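Local coordinates for protein phenol hydroxylase component phN (Pseudomonas stutzeri, PDB 3U52) that probably hydroxylates phenol with molecular oxygen at a carboxylate-bridged diiron centre, as the large hydroxylase subunit of a bacterial multicomponent monooxygenase, at residues R168-S173 with K473-N478; Y342-N347 with Y391-P396; H155-H160 with I479-F484; D90-N95 with H349-E354. All blocks are in the same frame, centred on the assembly; numbering follows the deposited sequence.

Contact 1: residues R168-S173 with K473-N478; sequences RVWYLS and KYYHIN. With XE (xenon), chain R.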
# COMPACT_ATOMS: atom_id res chain seq x y z
N ARG A 168 -13.31 33.06 -3.83
CA ARG A 168 -14.34 33.84 -4.54
C ARG A 168 -15.75 33.51 -4.14
O ARG A 168 -16.54 34.42 -3.91
CB ARG A 168 -14.19 33.70 -6.07
CG ARG A 168 -12.86 34.23 -6.59
CD ARG A 168 -12.60 33.93 -8.05
NE ARG A 168 -11.31 34.49 -8.49
CZ ARG A 168 -10.10 34.06 -8.10
NH1 ARG A 168 -9.95 33.02 -7.27
NH2 ARG A 168 -9.02 34.68 -8.54
N VAL A 169 -16.07 32.23 -4.11
CA VAL A 169 -17.45 31.77 -3.93
C VAL A 169 -18.07 32.17 -2.60
O VAL A 169 -17.46 32.04 -1.55
CB VAL A 169 -17.59 30.22 -4.12
CG1 VAL A 169 -18.99 29.77 -3.83
CG2 VAL A 169 -17.21 29.81 -5.54
N TRP A 170 -19.32 32.61 -2.68
CA TRP A 170 -20.01 33.18 -1.53
C TRP A 170 -19.84 32.35 -0.26
O TRP A 170 -19.32 32.86 0.73
CB TRP A 170 -21.50 33.53 -1.88
CG TRP A 170 -22.38 32.33 -2.14
CD1 TRP A 170 -22.50 31.62 -3.33
CD2 TRP A 170 -23.27 31.69 -1.20
NE1 TRP A 170 -23.38 30.55 -3.16
CE2 TRP A 170 -23.87 30.57 -1.87
CE3 TRP A 170 -23.58 31.92 0.16
CZ2 TRP A 170 -24.79 29.71 -1.21
CZ3 TRP A 170 -24.52 31.05 0.81
CH2 TRP A 170 -25.12 29.98 0.12
N TYR A 171 -20.22 31.07 -0.27
CA TYR A 171 -20.29 30.30 0.99
C TYR A 171 -18.88 29.88 1.52
O TYR A 171 -18.68 29.61 2.69
CB TYR A 171 -21.23 29.08 0.78
CG TYR A 171 -20.58 27.92 0.01
CD1 TYR A 171 -19.89 26.94 0.72
CD2 TYR A 171 -20.67 27.81 -1.37
CE1 TYR A 171 -19.28 25.91 0.09
CE2 TYR A 171 -20.05 26.76 -2.04
CZ TYR A 171 -19.34 25.80 -1.27
OH TYR A 171 -18.66 24.71 -1.78
N LEU A 172 -17.90 29.81 0.62
CA LEU A 172 -16.50 29.55 0.99
C LEU A 172 -15.81 30.74 1.66
O LEU A 172 -14.73 30.57 2.24
CB LEU A 172 -15.70 29.11 -0.26
CG LEU A 172 -16.30 27.82 -0.86
CD1 LEU A 172 -15.67 27.47 -2.20
CD2 LEU A 172 -16.07 26.68 0.15
N SER A 173 -16.40 31.93 1.61
CA SER A 173 -15.88 33.01 2.48
C SER A 173 -16.01 32.73 4.00
O SER A 173 -15.31 33.36 4.79
CB SER A 173 -16.48 34.38 2.12
OG SER A 173 -17.77 34.53 2.79
N LYS A 473 -18.31 32.90 -14.94
CA LYS A 473 -17.03 33.54 -15.29
C LYS A 473 -16.13 33.88 -14.12
O LYS A 473 -14.90 33.82 -14.25
CB LYS A 473 -17.23 34.77 -16.20
CG LYS A 473 -17.74 34.43 -17.65
CD LYS A 473 -16.65 33.72 -18.52
CE LYS A 473 -17.22 32.95 -19.72
NZ LYS A 473 -18.18 33.78 -20.54
N TYR A 474 -16.71 34.26 -12.97
CA TYR A 474 -15.94 34.57 -11.78
C TYR A 474 -15.67 33.33 -10.95
O TYR A 474 -14.51 33.07 -10.59
CB TYR A 474 -16.63 35.65 -10.92
CG TYR A 474 -15.73 36.28 -9.86
CD1 TYR A 474 -16.07 36.22 -8.51
CD2 TYR A 474 -14.52 36.87 -10.20
CE1 TYR A 474 -15.24 36.77 -7.54
CE2 TYR A 474 -13.68 37.46 -9.24
CZ TYR A 474 -14.06 37.38 -7.91
OH TYR A 474 -13.25 37.95 -6.97
N TYR A 475 -16.73 32.56 -10.68
CA TYR A 475 -16.63 31.39 -9.83
C TYR A 475 -16.05 30.17 -10.51
O TYR A 475 -15.58 29.25 -9.81
CB TYR A 475 -18.01 31.01 -9.22
CG TYR A 475 -18.56 32.00 -8.23
CD1 TYR A 475 -17.81 33.09 -7.80
CD2 TYR A 475 -19.82 31.83 -7.69
CE1 TYR A 475 -18.33 33.99 -6.87
CE2 TYR A 475 -20.33 32.68 -6.77
CZ TYR A 475 -19.61 33.75 -6.36
OH TYR A 475 -20.22 34.53 -5.40
N HIS A 476 -16.12 30.15 -11.85
CA HIS A 476 -15.79 28.97 -12.67
C HIS A 476 -16.68 27.81 -12.34
O HIS A 476 -16.26 26.69 -12.48
CB HIS A 476 -14.34 28.52 -12.41
CG HIS A 476 -13.30 29.44 -12.98
ND1 HIS A 476 -11.96 29.11 -13.00
CD2 HIS A 476 -13.40 30.66 -13.53
CE1 HIS A 476 -11.28 30.10 -13.54
NE2 HIS A 476 -12.12 31.06 -13.85
N ILE A 477 -17.90 28.07 -11.85
CA ILE A 477 -18.92 27.03 -11.73
C ILE A 477 -19.55 26.79 -13.11
O ILE A 477 -20.06 27.72 -13.75
CB ILE A 477 -19.93 27.38 -10.58
CG1 ILE A 477 -19.23 27.15 -9.21
CG2 ILE A 477 -21.25 26.59 -10.71
CD1 ILE A 477 -19.81 27.90 -8.03
N ASN A 478 -19.47 25.57 -13.61
CA ASN A 478 -20.03 25.33 -14.93
C ASN A 478 -21.51 25.13 -14.78
O ASN A 478 -21.94 24.10 -14.30
CB ASN A 478 -19.42 24.10 -15.60
CG ASN A 478 -17.94 24.29 -15.87
OD1 ASN A 478 -17.14 23.40 -15.60
ND2 ASN A 478 -17.57 25.46 -16.37
XE XE R . -26.20 33.32 -2.70
O HOH W 1 -18.64 36.60 -4.66
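The loop joining helix 162-166 to helix 173-184, in the diiron hydroxylase part of the chain, packs here on the end of helix 467-474, where Y474 and Y475 each offer a ring face to it. CD of R168 stands over the centre of the Y474 ring, 3.8 Å from its centroid and 12° off the normal, a CH-pi contact. The arginine chain, extended from CG to NE, crosses that ring at about a right angle, with CB and CG near CE1 and the guanidinium passing beyond, its NH1 bonded to the backbone O of H164. V169 covers a face of Y475: its CA lies 3.9 Å from the ring centroid, and CG2, anti to the carbonyl carbon, rests on CG of the tyrosine at 3.7 Å. The same methyl meets CD1 of I477 at 4.1 Å. Beyond V169, CE2 of Y475 lies at the edge of the W170 indole, near its plane, 4.2 Å from W170 CD1. The indole has CB of Y171 over one face and a xenon atom over the centre of the opposite one, while its NE1 donates to A345 O. One water joins the two segments, 2.7 Å from Y475 OH and donating to R168 O at 3.1 Å. With a leucine in place of Y475, the water would probably lose its hydroxyl partner, and V169 would be left without the flat face it lies on. Across the segments the direct grip is thus mostly dispersion and CH-pi, and R168 O accepts a hydrogen bond from the bridging water.

Contact 2: residues Y342-N347 with Y391-P396; sequences YCQATN and YNNTLP. With XE (xenon), chain T; XE (xenon), chain R.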
# COMPACT_ATOMS: atom_id res chain seq x y z
N TYR A 342 -30.26 28.20 -2.81
CA TYR A 342 -29.17 28.94 -3.42
C TYR A 342 -28.18 28.05 -4.22
O TYR A 342 -27.13 28.54 -4.70
CB TYR A 342 -28.45 29.71 -2.33
CG TYR A 342 -29.18 30.97 -1.86
CD1 TYR A 342 -29.21 31.30 -0.51
CD2 TYR A 342 -29.76 31.86 -2.77
CE1 TYR A 342 -29.83 32.44 -0.05
CE2 TYR A 342 -30.42 33.05 -2.32
CZ TYR A 342 -30.41 33.32 -0.96
OH TYR A 342 -30.95 34.45 -0.45
N CYS A 343 -28.50 26.77 -4.43
CA CYS A 343 -27.52 25.92 -5.14
C CYS A 343 -27.40 26.13 -6.63
O CYS A 343 -26.59 25.44 -7.26
CB CYS A 343 -27.67 24.40 -4.86
SG CYS A 343 -29.10 23.68 -5.61
N GLN A 344 -28.15 27.06 -7.20
CA GLN A 344 -27.83 27.56 -8.56
C GLN A 344 -26.44 28.26 -8.55
O GLN A 344 -25.82 28.49 -9.60
CB GLN A 344 -28.95 28.46 -9.15
CG GLN A 344 -29.02 29.94 -8.68
CD GLN A 344 -29.83 30.10 -7.41
OE1 GLN A 344 -30.48 31.13 -7.19
NE2 GLN A 344 -29.85 29.09 -6.61
N ALA A 345 -25.97 28.60 -7.35
CA ALA A 345 -24.75 29.37 -7.20
C ALA A 345 -23.69 28.70 -6.32
O ALA A 345 -22.89 29.39 -5.71
CB ALA A 345 -25.05 30.73 -6.64
N THR A 346 -23.73 27.37 -6.24
CA THR A 346 -22.74 26.56 -5.50
C THR A 346 -22.15 25.48 -6.45
O THR A 346 -22.71 25.20 -7.50
CB THR A 346 -23.38 25.83 -4.27
OG1 THR A 346 -24.38 24.92 -4.76
CG2 THR A 346 -24.06 26.83 -3.29
N ASN A 347 -21.03 24.88 -6.05
CA ASN A 347 -20.33 23.89 -6.85
C ASN A 347 -20.69 22.48 -6.39
O ASN A 347 -19.95 21.53 -6.66
CB ASN A 347 -18.80 24.11 -6.72
CG ASN A 347 -18.30 23.93 -5.29
OD1 ASN A 347 -18.81 24.56 -4.35
ND2 ASN A 347 -17.26 23.09 -5.12
N TYR A 391 -35.80 27.91 -6.57
CA TYR A 391 -34.53 28.61 -6.39
C TYR A 391 -34.77 30.06 -6.02
O TYR A 391 -35.67 30.72 -6.57
CB TYR A 391 -33.68 28.59 -7.65
CG TYR A 391 -33.25 27.20 -8.08
CD1 TYR A 391 -34.02 26.47 -8.98
CD2 TYR A 391 -32.05 26.63 -7.60
CE1 TYR A 391 -33.63 25.20 -9.43
CE2 TYR A 391 -31.66 25.36 -8.04
CZ TYR A 391 -32.44 24.67 -8.95
OH TYR A 391 -32.08 23.41 -9.36
N ASN A 392 -34.00 30.54 -5.04
CA ASN A 392 -34.16 31.91 -4.58
C ASN A 392 -33.18 32.80 -5.35
O ASN A 392 -31.98 32.71 -5.16
CB ASN A 392 -33.94 32.00 -3.07
CG ASN A 392 -34.16 33.39 -2.51
OD1 ASN A 392 -34.32 34.36 -3.26
ND2 ASN A 392 -34.09 33.51 -1.19
N ASN A 393 -33.73 33.66 -6.21
CA ASN A 393 -32.93 34.55 -7.06
C ASN A 393 -32.57 35.92 -6.47
O ASN A 393 -31.98 36.76 -7.15
CB ASN A 393 -33.51 34.64 -8.48
CG ASN A 393 -33.29 33.36 -9.28
OD1 ASN A 393 -34.24 32.75 -9.76
ND2 ASN A 393 -32.03 32.95 -9.45
N THR A 394 -32.83 36.10 -5.19
CA THR A 394 -32.41 37.34 -4.54
C THR A 394 -31.30 37.05 -3.55
O THR A 394 -31.41 36.13 -2.77
CB THR A 394 -33.60 38.05 -3.77
OG1 THR A 394 -34.75 38.20 -4.62
CG2 THR A 394 -33.14 39.41 -3.25
N LEU A 395 -30.25 37.88 -3.58
CA LEU A 395 -29.11 37.72 -2.69
C LEU A 395 -29.48 37.97 -1.19
O LEU A 395 -30.31 38.85 -0.88
CB LEU A 395 -27.97 38.68 -3.10
CG LEU A 395 -27.25 38.45 -4.45
CD1 LEU A 395 -26.28 39.58 -4.73
CD2 LEU A 395 -26.51 37.16 -4.42
N PRO A 396 -28.87 37.21 -0.27
CA PRO A 396 -29.15 37.37 1.17
C PRO A 396 -28.25 38.34 1.93
O PRO A 396 -27.14 38.64 1.49
CB PRO A 396 -28.91 35.97 1.69
CG PRO A 396 -27.74 35.50 0.89
CD PRO A 396 -27.97 36.05 -0.51
XE XE T . -28.97 34.56 -5.88
XE XE R . -26.20 33.32 -2.70
O HOH W 2 -33.24 35.04 1.29
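Two loops, one following helix 331-342 and the other following helix 369-385, meet along Y342 and Q344 and line two xenon-binding pockets between them. The direct hydrogen bond between the loops is given by Y342 OH to the backbone O of T394, at 2.9 Å and nearly along the C=O axis, with that oxygen at the ring edge and in its plane. A water donates to the same hydroxyl and accepts a weak bond from N392 ND2, adding a second link. Within its own loop, N392 closes an Asx turn: with CG anti to the backbone N (chi1 -177°), OD1 turns toward T394, whose N-H comes from above the amide's carbonyl plane, N to OD1 3.0 Å. The apolar contacts gather at P396, whose ring comes from the opposite direction to meet Y342, CD approaching CZ at 3.7 Å. At the other end, SG of C343 sits at the edge of the Y391 ring, 5.2 Å from the centroid, a sulfur-aromatic contact. Q344 runs past Y391 in the opposite sense, its amide plane 79° from the ring, with NE2 near CD2; that NE2 is held by the backbone O of Q341. Among the xenon contacts, one atom lies over a face of Y342, offset toward the rim, and also touches P396 CD. The other is bordered by Q344 OE1, the backbone of N393 and CD2 of L395, with L467 completing the pocket, and lies 3.6 Å from N392 O.

Contact 3: residues H155-H160 with I479-F484; sequences HFNGLH and IGEDNF. With CU (copper (II) ion), chain J.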
# COMPACT_ATOMS: atom_id res chain seq x y z
N HIS A 155 -14.19 11.86 -12.29
CA HIS A 155 -15.46 11.17 -12.57
C HIS A 155 -16.72 11.93 -12.13
O HIS A 155 -17.84 11.49 -12.45
CB HIS A 155 -15.48 9.77 -11.94
CG HIS A 155 -14.53 8.83 -12.61
ND1 HIS A 155 -14.83 8.20 -13.80
CD2 HIS A 155 -13.26 8.45 -12.29
CE1 HIS A 155 -13.80 7.49 -14.20
NE2 HIS A 155 -12.83 7.60 -13.30
N PHE A 156 -16.51 12.99 -11.34
CA PHE A 156 -17.62 13.77 -10.75
C PHE A 156 -17.38 15.29 -10.92
O PHE A 156 -16.25 15.71 -11.11
CB PHE A 156 -17.84 13.41 -9.26
CG PHE A 156 -18.24 11.96 -9.03
CD1 PHE A 156 -19.56 11.54 -9.16
CD2 PHE A 156 -17.26 11.00 -8.75
CE1 PHE A 156 -19.93 10.20 -8.99
CE2 PHE A 156 -17.59 9.65 -8.54
CZ PHE A 156 -18.94 9.24 -8.65
N ASN A 157 -18.44 16.09 -10.83
CA ASN A 157 -18.32 17.53 -11.15
C ASN A 157 -18.10 18.25 -9.83
O ASN A 157 -18.23 17.65 -8.79
CB ASN A 157 -19.56 18.02 -11.91
CG ASN A 157 -19.61 17.49 -13.37
OD1 ASN A 157 -18.58 17.46 -14.05
ND2 ASN A 157 -20.79 17.04 -13.83
N GLY A 158 -17.68 19.51 -9.88
CA GLY A 158 -17.61 20.32 -8.70
C GLY A 158 -16.33 20.20 -7.88
O GLY A 158 -16.18 20.88 -6.87
N LEU A 159 -15.39 19.38 -8.32
CA LEU A 159 -14.14 19.18 -7.57
C LEU A 159 -12.97 19.83 -8.29
O LEU A 159 -11.84 19.73 -7.83
CB LEU A 159 -13.85 17.66 -7.39
CG LEU A 159 -14.81 16.94 -6.46
CD1 LEU A 159 -15.43 15.76 -7.13
CD2 LEU A 159 -14.06 16.51 -5.23
N HIS A 160 -13.22 20.53 -9.40
CA HIS A 160 -12.17 20.87 -10.37
C HIS A 160 -11.41 22.16 -10.14
O HIS A 160 -10.35 22.39 -10.78
CB HIS A 160 -12.74 20.85 -11.83
CG HIS A 160 -13.97 21.68 -12.00
ND1 HIS A 160 -13.92 23.03 -12.25
CD2 HIS A 160 -15.28 21.37 -11.90
CE1 HIS A 160 -15.14 23.52 -12.32
NE2 HIS A 160 -15.99 22.54 -12.10
N ILE A 479 -22.28 26.13 -15.20
CA ILE A 479 -23.73 26.08 -15.10
C ILE A 479 -24.35 24.88 -15.83
O ILE A 479 -24.09 24.66 -17.02
CB ILE A 479 -24.37 27.37 -15.57
CG1 ILE A 479 -23.83 28.54 -14.74
CG2 ILE A 479 -25.92 27.25 -15.50
CD1 ILE A 479 -23.99 29.92 -15.41
N GLY A 480 -25.19 24.13 -15.12
CA GLY A 480 -25.78 22.90 -15.64
C GLY A 480 -24.97 21.65 -15.35
O GLY A 480 -25.47 20.53 -15.52
N GLU A 481 -23.72 21.82 -14.87
CA GLU A 481 -22.88 20.69 -14.54
C GLU A 481 -22.59 20.58 -13.05
O GLU A 481 -22.77 19.52 -12.46
CB GLU A 481 -21.57 20.78 -15.32
CG GLU A 481 -21.72 20.59 -16.80
CD GLU A 481 -20.38 20.75 -17.53
OE1 GLU A 481 -19.32 20.39 -16.95
OE2 GLU A 481 -20.39 21.24 -18.68
N ASP A 482 -22.07 21.65 -12.45
CA ASP A 482 -21.64 21.61 -11.05
C ASP A 482 -22.75 22.02 -10.10
O ASP A 482 -22.68 21.69 -8.89
CB ASP A 482 -20.51 22.61 -10.82
CG ASP A 482 -19.27 22.35 -11.68
OD1 ASP A 482 -18.63 23.34 -12.05
OD2 ASP A 482 -18.91 21.17 -11.95
N ASN A 483 -23.73 22.78 -10.58
CA ASN A 483 -24.73 23.41 -9.70
C ASN A 483 -26.14 22.80 -9.87
O ASN A 483 -26.30 21.82 -10.61
CB ASN A 483 -24.74 24.93 -9.94
CG ASN A 483 -25.24 25.30 -11.33
OD1 ASN A 483 -25.74 26.41 -11.55
ND2 ASN A 483 -25.13 24.38 -12.25
N PHE A 484 -27.14 23.36 -9.18
CA PHE A 484 -28.54 22.93 -9.32
C PHE A 484 -28.82 21.62 -8.58
O PHE A 484 -27.90 21.01 -8.04
CB PHE A 484 -28.97 22.77 -10.78
CG PHE A 484 -28.91 24.05 -11.61
CD1 PHE A 484 -29.47 25.25 -11.14
CD2 PHE A 484 -28.34 24.03 -12.88
CE1 PHE A 484 -29.42 26.43 -11.91
CE2 PHE A 484 -28.28 25.21 -13.67
CZ PHE A 484 -28.84 26.41 -13.18
CU CU J . -16.80 8.47 -14.44
O HOH W 3 -23.11 16.90 -11.79
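D482 reaches from the loop after helix 467-474 to the bend between G158 and H160, and its carboxylate carries most of the contact. From CB the chain turns with CG anti to the carbonyl carbon (chi1 -60°), placing CG 3.3 Å from H160 NE2. At the tip, OD1 accepts from H160 NE2 at 2.8 Å, an N-H...O angle of 161°; the oxygen lies in the imidazole plane and is met on its syn side, 30° out of the carboxylate plane. N478 N also donates to OD1. The other oxygen, OD2, is 2.9 Å from G158 N and touches N157 CB at 3.2 Å. Further along the contact, a water accepts from N157 ND2 and donates to E481 O at 2.7 Å, tying amide to backbone. An alanine in place of D482 would probably leave H160 NE2 without its acceptor and the imidazole freer to turn. The carboxylate is likely to raise the histidine's proton affinity. H155, where helix 125-155 runs into this bend, binds the copper ion through ND1 together with H494 of helix 490-498; the bend continues toward helix 162-166, and the facing loop leads on from helix 467-474 to helix 490-498.

Contact 4: residues D90-N95 with H349-E354; sequences DARYVN and HTWIPE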
# COMPACT_ATOMS: atom_id res chain seq x y z
N ASP A 90 -23.72 5.96 -3.01
CA ASP A 90 -24.53 6.73 -4.00
C ASP A 90 -23.76 7.98 -4.36
O ASP A 90 -23.02 8.52 -3.53
CB ASP A 90 -25.87 7.18 -3.38
CG ASP A 90 -26.79 7.85 -4.40
OD1 ASP A 90 -26.88 9.09 -4.42
OD2 ASP A 90 -27.36 7.14 -5.25
N ALA A 91 -23.93 8.46 -5.60
CA ALA A 91 -23.20 9.63 -6.06
C ALA A 91 -23.55 10.90 -5.25
O ALA A 91 -22.75 11.85 -5.26
CB ALA A 91 -23.42 9.86 -7.52
N ARG A 92 -24.70 10.92 -4.54
CA ARG A 92 -25.03 12.06 -3.66
C ARG A 92 -23.88 12.29 -2.69
O ARG A 92 -23.60 13.42 -2.29
CB ARG A 92 -26.32 11.86 -2.84
CG ARG A 92 -27.62 11.93 -3.68
CD ARG A 92 -28.90 11.71 -2.82
NE ARG A 92 -28.81 10.47 -2.04
CZ ARG A 92 -29.62 10.10 -1.03
NH1 ARG A 92 -30.61 10.90 -0.63
NH2 ARG A 92 -29.42 8.93 -0.40
N TYR A 93 -23.22 11.19 -2.29
CA TYR A 93 -22.14 11.24 -1.29
C TYR A 93 -21.01 12.14 -1.76
O TYR A 93 -20.35 12.77 -0.93
CB TYR A 93 -21.59 9.82 -1.00
CG TYR A 93 -20.25 9.83 -0.24
CD1 TYR A 93 -20.20 9.96 1.17
CD2 TYR A 93 -19.04 9.77 -0.93
CE1 TYR A 93 -18.98 9.98 1.85
CE2 TYR A 93 -17.82 9.80 -0.26
CZ TYR A 93 -17.79 9.88 1.10
OH TYR A 93 -16.54 9.93 1.69
N VAL A 94 -20.75 12.21 -3.07
CA VAL A 94 -19.59 12.95 -3.56
C VAL A 94 -19.73 14.48 -3.24
O VAL A 94 -18.72 15.18 -3.12
CB VAL A 94 -19.34 12.68 -5.03
CG1 VAL A 94 -18.08 13.43 -5.56
CG2 VAL A 94 -19.21 11.16 -5.25
N ASN A 95 -20.96 14.94 -3.03
CA ASN A 95 -21.18 16.32 -2.59
C ASN A 95 -20.50 16.71 -1.28
O ASN A 95 -20.11 17.86 -1.14
CB ASN A 95 -22.66 16.63 -2.64
CG ASN A 95 -23.19 16.54 -4.08
OD1 ASN A 95 -22.91 17.40 -4.89
ND2 ASN A 95 -23.88 15.46 -4.39
N HIS A 349 -24.44 19.88 -5.50
CA HIS A 349 -25.90 19.69 -5.60
C HIS A 349 -26.62 19.55 -4.26
O HIS A 349 -26.00 19.19 -3.25
CB HIS A 349 -26.20 18.40 -6.39
CG HIS A 349 -25.48 18.33 -7.71
ND1 HIS A 349 -25.62 19.28 -8.68
CD2 HIS A 349 -24.61 17.41 -8.21
CE1 HIS A 349 -24.88 18.96 -9.73
NE2 HIS A 349 -24.25 17.83 -9.47
N THR A 350 -27.92 19.83 -4.24
CA THR A 350 -28.75 19.54 -3.08
C THR A 350 -30.00 18.85 -3.62
O THR A 350 -30.15 18.71 -4.82
CB THR A 350 -29.19 20.84 -2.32
OG1 THR A 350 -30.03 21.58 -3.19
CG2 THR A 350 -27.95 21.76 -1.87
N TRP A 351 -30.92 18.44 -2.75
CA TRP A 351 -32.03 17.61 -3.21
C TRP A 351 -32.93 17.52 -2.02
O TRP A 351 -32.55 17.94 -0.92
CB TRP A 351 -31.56 16.18 -3.59
CG TRP A 351 -30.75 15.50 -2.46
CD1 TRP A 351 -31.28 14.79 -1.40
CD2 TRP A 351 -29.32 15.52 -2.24
NE1 TRP A 351 -30.27 14.38 -0.54
CE2 TRP A 351 -29.06 14.80 -1.03
CE3 TRP A 351 -28.24 16.05 -2.94
CZ2 TRP A 351 -27.76 14.60 -0.54
CZ3 TRP A 351 -26.92 15.87 -2.43
CH2 TRP A 351 -26.70 15.16 -1.25
N ILE A 352 -34.13 16.98 -2.21
CA ILE A 352 -34.99 16.71 -1.07
C ILE A 352 -34.64 15.31 -0.50
O ILE A 352 -34.55 14.37 -1.26
CB ILE A 352 -36.48 16.86 -1.49
CG1 ILE A 352 -36.72 18.32 -1.89
CG2 ILE A 352 -37.43 16.42 -0.38
CD1 ILE A 352 -38.00 18.52 -2.66
N PRO A 353 -34.44 15.18 0.82
CA PRO A 353 -34.14 13.89 1.44
C PRO A 353 -35.21 12.80 1.14
O PRO A 353 -36.40 13.13 1.00
CB PRO A 353 -34.11 14.23 2.96
CG PRO A 353 -34.89 15.61 3.06
CD PRO A 353 -34.47 16.29 1.80
N GLU A 354 -34.79 11.54 1.03
CA GLU A 354 -35.74 10.42 0.81
C GLU A 354 -36.65 10.28 2.01
O GLU A 354 -36.30 10.74 3.08
CB GLU A 354 -35.01 9.09 0.60
CG GLU A 354 -33.94 9.08 -0.45
CD GLU A 354 -34.44 9.55 -1.81
OE1 GLU A 354 -33.67 10.26 -2.50
OE2 GLU A 354 -35.60 9.23 -2.19
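The indole of W351 has R92 lying over one face: CD sits above its centre, 3.7 Å from the centroid of the five-membered ring and 17° off the normal, a CH-pi contact. The ring of W336 meets the indole edge-to-face. CB of the arginine follows over the six-membered ring, 3.7 Å from W351 CH2, and the side chains cross at about a right angle. Obliquely beside the six-membered ring, on the same side as R92, N95 brings ND2 to 3.6 Å from CZ3. That nitrogen donates to R92 O at 2.9 Å, which fixes the amide's rotation and leaves OD1 to accept from H349 N, 3.0 Å away and above the amide's carbonyl plane. K98 also donates to OD1. A bend at chi3 (-53°) carries the guanidinium past the indole NE1, its plane 48° from the ring. There NH1 faces E354 OE1 in a long salt bridge of 3.6 Å, made by charge alone because the oxygen lies well out of the guanidinium plane; NH1 has its stronger salt bridge with E357. NE adds a weak bond to D90 OD1, which also accepts R92 N at 2.8 Å in an Asx turn. The contact sets the start of helix 94-103 against the loop that runs from helix 331-342 to helix 355-364.

Along the chain the segments come in the order 90-95, 155-160, 168-173 and 342-347, then 349-354, 391-396 and 473-484. Contact 2 is nested within contact 1 and contact 1 within contact 3, whereas contact 4 crosses all three. Contacts 1 and 2 have centres about 11 Å apart and share one xenon, besides probable hydrogen bonds from Y171 to N347 and from W170 to A345. The centre of contact 3 lies about 12 Å from that of contact 1 and about 13 Å from that of contact 4, which it joins through a probable hydrogen bond between F484 O and H349 ND1. Contacts 1, 3 and 4 tie later loops to the helical hydroxylase portion; contact 2 joins two later loops.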